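Local coordinates for protein enolase-phosphatase E1 (Saccharomyces cerevisiae, PDB 2G80) that probably enolises 2,3-diketo-5-methylthiopentyl-1-phosphate and then dephosphorylates the enol to an acireductone in methionine salvage, using one magnesium ion, at residues 31-41 / 202-212; 131-142 / 169-177. All coordinates share one frame; numbering follows the deposited sequence.

Contact 1: 31-41 / 202-212; sequences YSTYLLDIEGT and AKASEVLFLSD. With MG (magnesium ion), chain E.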
# COMPACT_ATOMS: atom_id res chain seq x y z
N TYR A 31 -12.84 7.59 -18.54
CA TYR A 31 -11.99 8.47 -17.71
C TYR A 31 -10.58 8.66 -18.28
O TYR A 31 -10.01 7.74 -18.86
CB TYR A 31 -11.92 7.89 -16.28
CG TYR A 31 -13.29 7.77 -15.64
CD1 TYR A 31 -13.92 8.89 -15.10
CD2 TYR A 31 -13.98 6.55 -15.62
CE1 TYR A 31 -15.21 8.81 -14.52
CE2 TYR A 31 -15.28 6.44 -15.04
CZ TYR A 31 -15.88 7.58 -14.50
OH TYR A 31 -17.15 7.51 -13.94
N SER A 32 -10.01 9.86 -18.12
CA SER A 32 -8.61 10.05 -18.53
C SER A 32 -7.68 9.39 -17.50
O SER A 32 -6.63 8.88 -17.87
CB SER A 32 -8.23 11.53 -18.71
OG SER A 32 -8.03 12.23 -17.48
N THR A 33 -8.10 9.36 -16.23
CA THR A 33 -7.25 8.98 -15.11
C THR A 33 -7.96 8.14 -14.07
O THR A 33 -9.15 8.28 -13.83
CB THR A 33 -6.72 10.26 -14.47
OG1 THR A 33 -6.12 11.07 -15.49
CG2 THR A 33 -5.68 9.99 -13.37
N TYR A 34 -7.18 7.24 -13.47
CA TYR A 34 -7.59 6.34 -12.43
C TYR A 34 -6.67 6.46 -11.22
O TYR A 34 -5.44 6.49 -11.36
CB TYR A 34 -7.57 4.90 -12.96
CG TYR A 34 -8.58 4.69 -14.07
CD1 TYR A 34 -8.21 4.89 -15.41
CD2 TYR A 34 -9.92 4.36 -13.79
CE1 TYR A 34 -9.15 4.74 -16.47
CE2 TYR A 34 -10.87 4.18 -14.82
CZ TYR A 34 -10.48 4.35 -16.15
OH TYR A 34 -11.40 4.16 -17.15
N LEU A 35 -7.31 6.53 -10.05
CA LEU A 35 -6.66 6.63 -8.77
C LEU A 35 -7.06 5.36 -8.02
O LEU A 35 -8.26 5.06 -7.88
CB LEU A 35 -7.14 7.88 -8.03
CG LEU A 35 -6.49 8.17 -6.68
CD1 LEU A 35 -4.98 8.50 -6.88
CD2 LEU A 35 -7.21 9.34 -6.01
N LEU A 36 -6.08 4.63 -7.53
CA LEU A 36 -6.36 3.35 -6.88
C LEU A 36 -5.86 3.27 -5.47
O LEU A 36 -4.72 3.61 -5.19
CB LEU A 36 -5.71 2.21 -7.67
CG LEU A 36 -6.04 2.07 -9.15
CD1 LEU A 36 -5.22 0.90 -9.74
CD2 LEU A 36 -7.49 1.84 -9.37
N ASP A 37 -6.75 2.84 -4.58
CA ASP A 37 -6.38 2.41 -3.24
C ASP A 37 -5.65 1.05 -3.42
O ASP A 37 -5.83 0.39 -4.47
CB ASP A 37 -7.64 2.21 -2.41
CG ASP A 37 -7.35 1.63 -1.03
OD1 ASP A 37 -6.37 2.07 -0.39
OD2 ASP A 37 -8.10 0.72 -0.63
N ILE A 38 -4.82 0.65 -2.43
CA ILE A 38 -4.13 -0.65 -2.47
C ILE A 38 -4.90 -1.77 -1.78
O ILE A 38 -5.42 -2.67 -2.44
CB ILE A 38 -2.66 -0.60 -1.91
CG1 ILE A 38 -1.81 0.32 -2.79
CG2 ILE A 38 -2.02 -2.05 -1.90
CD1 ILE A 38 -0.41 0.59 -2.33
N GLU A 39 -4.98 -1.67 -0.45
CA GLU A 39 -5.45 -2.77 0.41
C GLU A 39 -6.94 -2.96 0.31
O GLU A 39 -7.67 -2.03 0.52
CB GLU A 39 -5.01 -2.55 1.87
CG GLU A 39 -3.47 -2.29 2.07
CD GLU A 39 -3.00 -0.79 2.02
OE1 GLU A 39 -3.64 0.10 1.37
OE2 GLU A 39 -1.96 -0.50 2.67
N GLY A 40 -7.40 -4.16 -0.03
CA GLY A 40 -8.85 -4.41 -0.26
C GLY A 40 -9.35 -3.94 -1.63
O GLY A 40 -10.53 -4.10 -1.96
N THR A 41 -8.45 -3.37 -2.44
CA THR A 41 -8.79 -2.84 -3.76
C THR A 41 -8.00 -3.57 -4.87
O THR A 41 -8.60 -4.15 -5.73
CB THR A 41 -8.58 -1.32 -3.76
OG1 THR A 41 -9.40 -0.76 -2.73
CG2 THR A 41 -8.97 -0.70 -5.09
N ALA A 202 -5.49 17.03 -13.74
CA ALA A 202 -6.66 16.45 -14.41
C ALA A 202 -7.91 17.07 -13.82
O ALA A 202 -7.92 17.41 -12.63
CB ALA A 202 -6.69 14.94 -14.26
N LYS A 203 -8.93 17.25 -14.65
CA LYS A 203 -10.22 17.77 -14.19
C LYS A 203 -10.80 16.65 -13.33
O LYS A 203 -10.69 15.50 -13.72
CB LYS A 203 -11.18 18.04 -15.37
CG LYS A 203 -10.75 19.15 -16.30
N ALA A 204 -11.35 17.00 -12.17
CA ALA A 204 -11.97 16.02 -11.24
C ALA A 204 -12.93 15.04 -11.93
O ALA A 204 -12.89 13.84 -11.67
CB ALA A 204 -12.68 16.71 -10.13
N SER A 205 -13.75 15.57 -12.84
CA SER A 205 -14.72 14.76 -13.62
C SER A 205 -14.07 13.68 -14.49
O SER A 205 -14.70 12.67 -14.76
CB SER A 205 -15.60 15.68 -14.48
OG SER A 205 -14.78 16.50 -15.29
N GLU A 206 -12.80 13.88 -14.89
CA GLU A 206 -12.02 12.90 -15.66
C GLU A 206 -11.33 11.82 -14.80
O GLU A 206 -10.65 10.95 -15.37
CB GLU A 206 -10.93 13.61 -16.48
CG GLU A 206 -11.40 14.59 -17.55
CD GLU A 206 -10.24 15.43 -18.13
OE1 GLU A 206 -9.10 15.44 -17.58
OE2 GLU A 206 -10.49 16.12 -19.16
N VAL A 207 -11.45 11.87 -13.46
CA VAL A 207 -10.78 10.91 -12.56
C VAL A 207 -11.79 9.93 -11.96
O VAL A 207 -12.85 10.35 -11.54
CB VAL A 207 -10.00 11.63 -11.41
CG1 VAL A 207 -9.17 10.63 -10.57
CG2 VAL A 207 -9.06 12.71 -11.98
N LEU A 208 -11.48 8.62 -11.99
CA LEU A 208 -12.25 7.61 -11.22
C LEU A 208 -11.35 7.11 -10.06
O LEU A 208 -10.23 6.62 -10.29
CB LEU A 208 -12.68 6.41 -12.06
CG LEU A 208 -13.49 5.30 -11.36
CD1 LEU A 208 -14.79 5.83 -10.81
CD2 LEU A 208 -13.76 4.11 -12.30
N PHE A 209 -11.86 7.20 -8.83
CA PHE A 209 -11.18 6.72 -7.62
C PHE A 209 -11.85 5.42 -7.13
O PHE A 209 -13.07 5.39 -6.89
CB PHE A 209 -11.18 7.81 -6.54
CG PHE A 209 -10.61 7.38 -5.21
CD1 PHE A 209 -9.39 6.69 -5.11
CD2 PHE A 209 -11.25 7.75 -4.02
CE1 PHE A 209 -8.86 6.34 -3.88
CE2 PHE A 209 -10.73 7.40 -2.78
CZ PHE A 209 -9.54 6.71 -2.69
N LEU A 210 -11.05 4.36 -7.02
CA LEU A 210 -11.49 3.04 -6.58
C LEU A 210 -10.89 2.72 -5.21
O LEU A 210 -9.66 2.76 -5.02
CB LEU A 210 -11.12 1.97 -7.60
CG LEU A 210 -11.69 2.18 -9.01
CD1 LEU A 210 -10.87 1.40 -10.05
CD2 LEU A 210 -13.18 1.86 -9.08
N SER A 211 -11.76 2.39 -4.27
CA SER A 211 -11.38 2.06 -2.92
C SER A 211 -12.45 1.20 -2.28
O SER A 211 -13.58 1.22 -2.73
CB SER A 211 -11.15 3.36 -2.12
OG SER A 211 -10.97 3.14 -0.72
N ASP A 212 -12.06 0.39 -1.29
CA ASP A 212 -12.98 -0.40 -0.49
C ASP A 212 -13.56 0.38 0.70
O ASP A 212 -14.50 -0.10 1.32
CB ASP A 212 -12.35 -1.71 0.03
CG ASP A 212 -11.10 -1.48 0.86
OD1 ASP A 212 -10.35 -0.54 0.50
OD2 ASP A 212 -10.88 -2.23 1.83
MG MG E . -8.40 -0.17 1.32
O HOH W 1 -6.61 0.50 1.88
O HOH W 2 -8.83 -1.02 3.03
O HOH W 3 -9.06 1.74 1.81

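Contact 2: 131-142 / 169-177; sequences IDFIKRKKRVFI and LDLNSYIDG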
# COMPACT_ATOMS: atom_id res chain seq x y z
N ILE A 131 -3.88 -6.33 -12.17
CA ILE A 131 -2.64 -6.33 -12.96
C ILE A 131 -2.94 -5.91 -14.40
O ILE A 131 -2.24 -5.08 -14.95
CB ILE A 131 -1.89 -7.75 -12.95
CG1 ILE A 131 -1.31 -8.03 -11.56
CG2 ILE A 131 -0.75 -7.79 -13.95
CD1 ILE A 131 -0.81 -9.48 -11.39
N ASP A 132 -3.94 -6.54 -15.01
CA ASP A 132 -4.36 -6.25 -16.39
C ASP A 132 -4.84 -4.81 -16.56
O ASP A 132 -4.55 -4.19 -17.57
CB ASP A 132 -5.50 -7.18 -16.83
CG ASP A 132 -5.09 -8.65 -16.93
OD1 ASP A 132 -3.88 -9.00 -16.96
OD2 ASP A 132 -6.04 -9.46 -17.00
N PHE A 133 -5.61 -4.34 -15.58
CA PHE A 133 -6.13 -2.97 -15.52
C PHE A 133 -5.00 -1.94 -15.54
O PHE A 133 -5.02 -1.02 -16.33
CB PHE A 133 -6.99 -2.82 -14.27
CG PHE A 133 -7.56 -1.45 -14.06
CD1 PHE A 133 -6.85 -0.49 -13.32
CD2 PHE A 133 -8.83 -1.11 -14.56
CE1 PHE A 133 -7.38 0.77 -13.09
CE2 PHE A 133 -9.36 0.15 -14.35
CZ PHE A 133 -8.65 1.09 -13.60
N ILE A 134 -4.04 -2.11 -14.63
CA ILE A 134 -2.85 -1.25 -14.50
C ILE A 134 -2.01 -1.26 -15.78
O ILE A 134 -1.51 -0.22 -16.17
CB ILE A 134 -2.00 -1.67 -13.26
CG1 ILE A 134 -2.74 -1.28 -11.96
CG2 ILE A 134 -0.62 -1.01 -13.23
CD1 ILE A 134 -2.16 -1.91 -10.68
N LYS A 135 -1.84 -2.43 -16.40
CA LYS A 135 -1.10 -2.54 -17.66
C LYS A 135 -1.80 -1.91 -18.86
O LYS A 135 -1.10 -1.57 -19.81
CB LYS A 135 -0.77 -4.00 -18.01
CG LYS A 135 0.30 -4.64 -17.14
CD LYS A 135 0.71 -6.00 -17.72
CE LYS A 135 1.91 -6.55 -16.97
NZ LYS A 135 2.47 -7.79 -17.59
N ARG A 136 -3.13 -1.80 -18.86
CA ARG A 136 -3.87 -1.27 -20.02
C ARG A 136 -4.31 0.19 -19.97
O ARG A 136 -4.41 0.82 -21.02
CB ARG A 136 -5.07 -2.14 -20.38
CG ARG A 136 -6.30 -2.05 -19.55
CD ARG A 136 -7.42 -2.80 -20.22
NE ARG A 136 -8.58 -2.79 -19.34
CZ ARG A 136 -8.79 -3.64 -18.35
NH1 ARG A 136 -7.94 -4.63 -18.09
NH2 ARG A 136 -9.88 -3.51 -17.60
N LYS A 137 -4.57 0.72 -18.77
CA LYS A 137 -5.02 2.09 -18.63
C LYS A 137 -3.84 3.05 -18.81
O LYS A 137 -2.75 2.79 -18.34
CB LYS A 137 -5.74 2.30 -17.30
CG LYS A 137 -7.04 1.51 -17.14
CD LYS A 137 -8.05 1.80 -18.24
CE LYS A 137 -9.35 1.13 -17.99
NZ LYS A 137 -10.26 1.50 -19.09
N LYS A 138 -4.10 4.18 -19.46
CA LYS A 138 -3.04 5.14 -19.74
C LYS A 138 -2.52 5.96 -18.59
O LYS A 138 -1.34 6.27 -18.57
CB LYS A 138 -3.45 5.99 -20.95
CG LYS A 138 -3.23 5.11 -22.18
CD LYS A 138 -3.88 5.55 -23.36
CE LYS A 138 -3.77 4.48 -24.41
NZ LYS A 138 -2.42 3.97 -24.71
N ARG A 139 -3.37 6.31 -17.64
CA ARG A 139 -2.94 7.10 -16.49
C ARG A 139 -3.45 6.48 -15.20
O ARG A 139 -4.65 6.49 -14.93
CB ARG A 139 -3.30 8.58 -16.66
CG ARG A 139 -2.64 9.24 -17.88
CD ARG A 139 -1.96 10.55 -17.52
NE ARG A 139 -2.88 11.42 -16.79
CZ ARG A 139 -2.56 12.40 -15.95
NH1 ARG A 139 -1.29 12.70 -15.64
NH2 ARG A 139 -3.56 13.07 -15.38
N VAL A 140 -2.52 5.91 -14.45
CA VAL A 140 -2.80 5.21 -13.20
C VAL A 140 -1.89 5.72 -12.09
O VAL A 140 -0.69 5.61 -12.20
CB VAL A 140 -2.58 3.69 -13.35
CG1 VAL A 140 -2.74 2.94 -11.97
CG2 VAL A 140 -3.53 3.11 -14.41
N PHE A 141 -2.52 6.21 -11.02
CA PHE A 141 -1.89 6.69 -9.81
C PHE A 141 -2.38 5.89 -8.60
O PHE A 141 -3.54 5.47 -8.54
CB PHE A 141 -2.19 8.19 -9.61
CG PHE A 141 -1.61 9.05 -10.68
CD1 PHE A 141 -0.38 9.65 -10.50
CD2 PHE A 141 -2.26 9.21 -11.90
CE1 PHE A 141 0.17 10.44 -11.48
CE2 PHE A 141 -1.72 10.01 -12.91
CZ PHE A 141 -0.51 10.63 -12.71
N ILE A 142 -1.48 5.68 -7.65
CA ILE A 142 -1.77 4.94 -6.42
C ILE A 142 -1.85 5.94 -5.26
O ILE A 142 -1.10 6.92 -5.25
CB ILE A 142 -0.68 3.86 -6.14
CG1 ILE A 142 -0.45 2.96 -7.37
CG2 ILE A 142 -1.04 2.99 -4.94
CD1 ILE A 142 -1.63 2.11 -7.82
N LEU A 169 6.68 -10.15 -10.76
CA LEU A 169 6.49 -9.21 -11.87
C LEU A 169 6.72 -7.79 -11.36
O LEU A 169 6.41 -7.47 -10.21
CB LEU A 169 5.05 -9.30 -12.41
CG LEU A 169 4.52 -10.67 -12.78
CD1 LEU A 169 3.09 -10.57 -13.18
CD2 LEU A 169 5.38 -11.29 -13.89
N ASP A 170 7.22 -6.92 -12.23
CA ASP A 170 7.45 -5.52 -11.92
C ASP A 170 6.36 -4.71 -12.64
O ASP A 170 6.27 -4.73 -13.87
CB ASP A 170 8.85 -5.10 -12.36
CG ASP A 170 9.22 -3.66 -11.95
OD1 ASP A 170 8.44 -2.94 -11.28
OD2 ASP A 170 10.33 -3.24 -12.30
N LEU A 171 5.52 -4.05 -11.86
CA LEU A 171 4.49 -3.16 -12.39
C LEU A 171 4.86 -1.67 -12.32
O LEU A 171 4.07 -0.86 -12.77
CB LEU A 171 3.17 -3.37 -11.65
CG LEU A 171 2.57 -4.78 -11.63
CD1 LEU A 171 1.13 -4.65 -11.10
CD2 LEU A 171 2.58 -5.45 -13.00
N ASN A 172 6.03 -1.32 -11.79
CA ASN A 172 6.42 0.10 -11.66
C ASN A 172 6.48 0.87 -12.99
O ASN A 172 6.17 2.05 -13.01
CB ASN A 172 7.70 0.29 -10.82
CG ASN A 172 7.48 -0.06 -9.33
OD1 ASN A 172 6.53 0.39 -8.68
ND2 ASN A 172 8.35 -0.88 -8.81
N SER A 173 6.79 0.18 -14.09
CA SER A 173 6.75 0.83 -15.40
C SER A 173 5.31 1.15 -15.88
O SER A 173 5.17 1.89 -16.82
CB SER A 173 7.52 0.04 -16.47
OG SER A 173 6.80 -1.13 -16.84
N TYR A 174 4.26 0.63 -15.24
CA TYR A 174 2.86 0.93 -15.60
C TYR A 174 2.16 1.94 -14.69
O TYR A 174 1.07 2.35 -15.00
CB TYR A 174 2.04 -0.35 -15.67
CG TYR A 174 2.65 -1.37 -16.60
CD1 TYR A 174 2.41 -1.34 -17.98
CD2 TYR A 174 3.50 -2.35 -16.10
CE1 TYR A 174 3.01 -2.30 -18.84
CE2 TYR A 174 4.10 -3.30 -16.92
CZ TYR A 174 3.86 -3.28 -18.28
OH TYR A 174 4.46 -4.25 -19.04
N ILE A 175 2.81 2.34 -13.60
CA ILE A 175 2.25 3.26 -12.61
C ILE A 175 2.83 4.65 -12.87
O ILE A 175 4.04 4.82 -12.92
CB ILE A 175 2.51 2.73 -11.18
CG1 ILE A 175 1.72 1.42 -11.00
CG2 ILE A 175 2.06 3.74 -10.12
CD1 ILE A 175 2.12 0.58 -9.82
N ASP A 176 1.96 5.64 -13.04
CA ASP A 176 2.39 7.02 -13.31
C ASP A 176 2.73 7.86 -12.08
O ASP A 176 3.36 8.92 -12.20
CB ASP A 176 1.36 7.67 -14.21
CG ASP A 176 1.20 6.91 -15.50
OD1 ASP A 176 2.14 6.94 -16.32
OD2 ASP A 176 0.20 6.19 -15.64
N GLY A 177 2.32 7.39 -10.91
CA GLY A 177 2.60 8.13 -9.69
C GLY A 177 2.04 7.46 -8.46
O GLY A 177 1.22 6.57 -8.55

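Contact 1: 31-41 / 202-212
Strands 33-36 and 207-211 run parallel, 4.7 Å apart at their axes, with backbone bonds from T33 N to E206 O at one end to D37 N to L210 O at the other. L208 CB sits over the centre of one face of the Y31 ring, 3.8 Å from its centroid. L208 CD2 meets the edge of the Y34 ring at CE2. On the other sheet face, L35 CD2 packs against F209 CD1 at 3.5 Å. Back on the face of Y34 and L208, L36 and L210 run alongside each other, and methyls L36 CD2 and L210 CD1 are pressed together, closer than usual for carbons.

Toward their C-terminal ends the segments share a magnesium ion. D37 OD2 binds it at 2.2 Å, while D212 OD1 and E39 O each bind at 2.1 Å; three waters complete six ligands. D37 CG stands anti to the backbone N (chi1 175°), which turns the carboxylate toward D212. The two carboxylate planes are nearly coplanar, 12° apart. T41 OG1 donates to D37 OD2 at 2.9 Å, and K187 forms a salt bridge with D37 OD1. This is the HAD-type metal site at the C-terminal strand ends. The cation probably offsets the repulsion between D37 OD2 and D212 OD1, 2.8 Å apart.

Contact 2: 131-142 / 169-177
In the HAD core, strand 140-143 follows helix 128-136, and the loop leading to edge strand 177-179 packs against both. D176 pairs with V140 twice. V140 N donates to D176 OD2 at 3.0 Å, nearly straight at 171°; it reaches the anti lone pair of that oxygen. D176 N returns a bond of 2.8 Å to V140 O. Further along both segments, I142 N donates to G177 O at 3.0 Å, with the donor tilted from the carbonyl plane.

D176 CG lies anti to its own carbonyl carbon (chi1 -59°), and the carboxylate reaches back to V140 N. D176 CB rests over one face of the F141 ring, away from the centre of the ring. F141 CD1 comes to 3.4 Å from G177 CA.

On the helix side, K135 lays its extended chain across the Y174 ring. K135 CG is over the ring centre, 3.8 Å from the centroid and 3° off the normal, and CE continues past CE2. I134 CG2 touches Y174 CB at 3.7 Å and also reaches I175 CG1. I175 CG2 meets I142 CG1 from the strand, while L171 packs on I131. F155 of helix 148-156 covers I142 and I175 as well. The aspartate thus acts as donor through its backbone and acceptor through its side chain, closing a two-bond ring on V140 where the loop enters the sheet.

Both contacts belong to one parallel sheet. Strand 33-36 of contact 1 is the neighbour of strand 140-143 of contact 2, and backbone bonds of Y34 and L36 to F141 join them. I38 also packs on I142. Along the chain, contact 2 falls between the two segments of contact 1. Contact 1 is mostly buried, between the two middle strands of the sheet. It has regular strand pairing, apolar packing on both faces, and ends in carboxylates gathered on a metal. Contact 2 is partly buried, toward the edge strand. Its bonds involve a loop, and its exposed part uses a lysine chain over a tyrosine ring. Its D176 carboxylate takes a backbone N-H across the contact instead of magnesium.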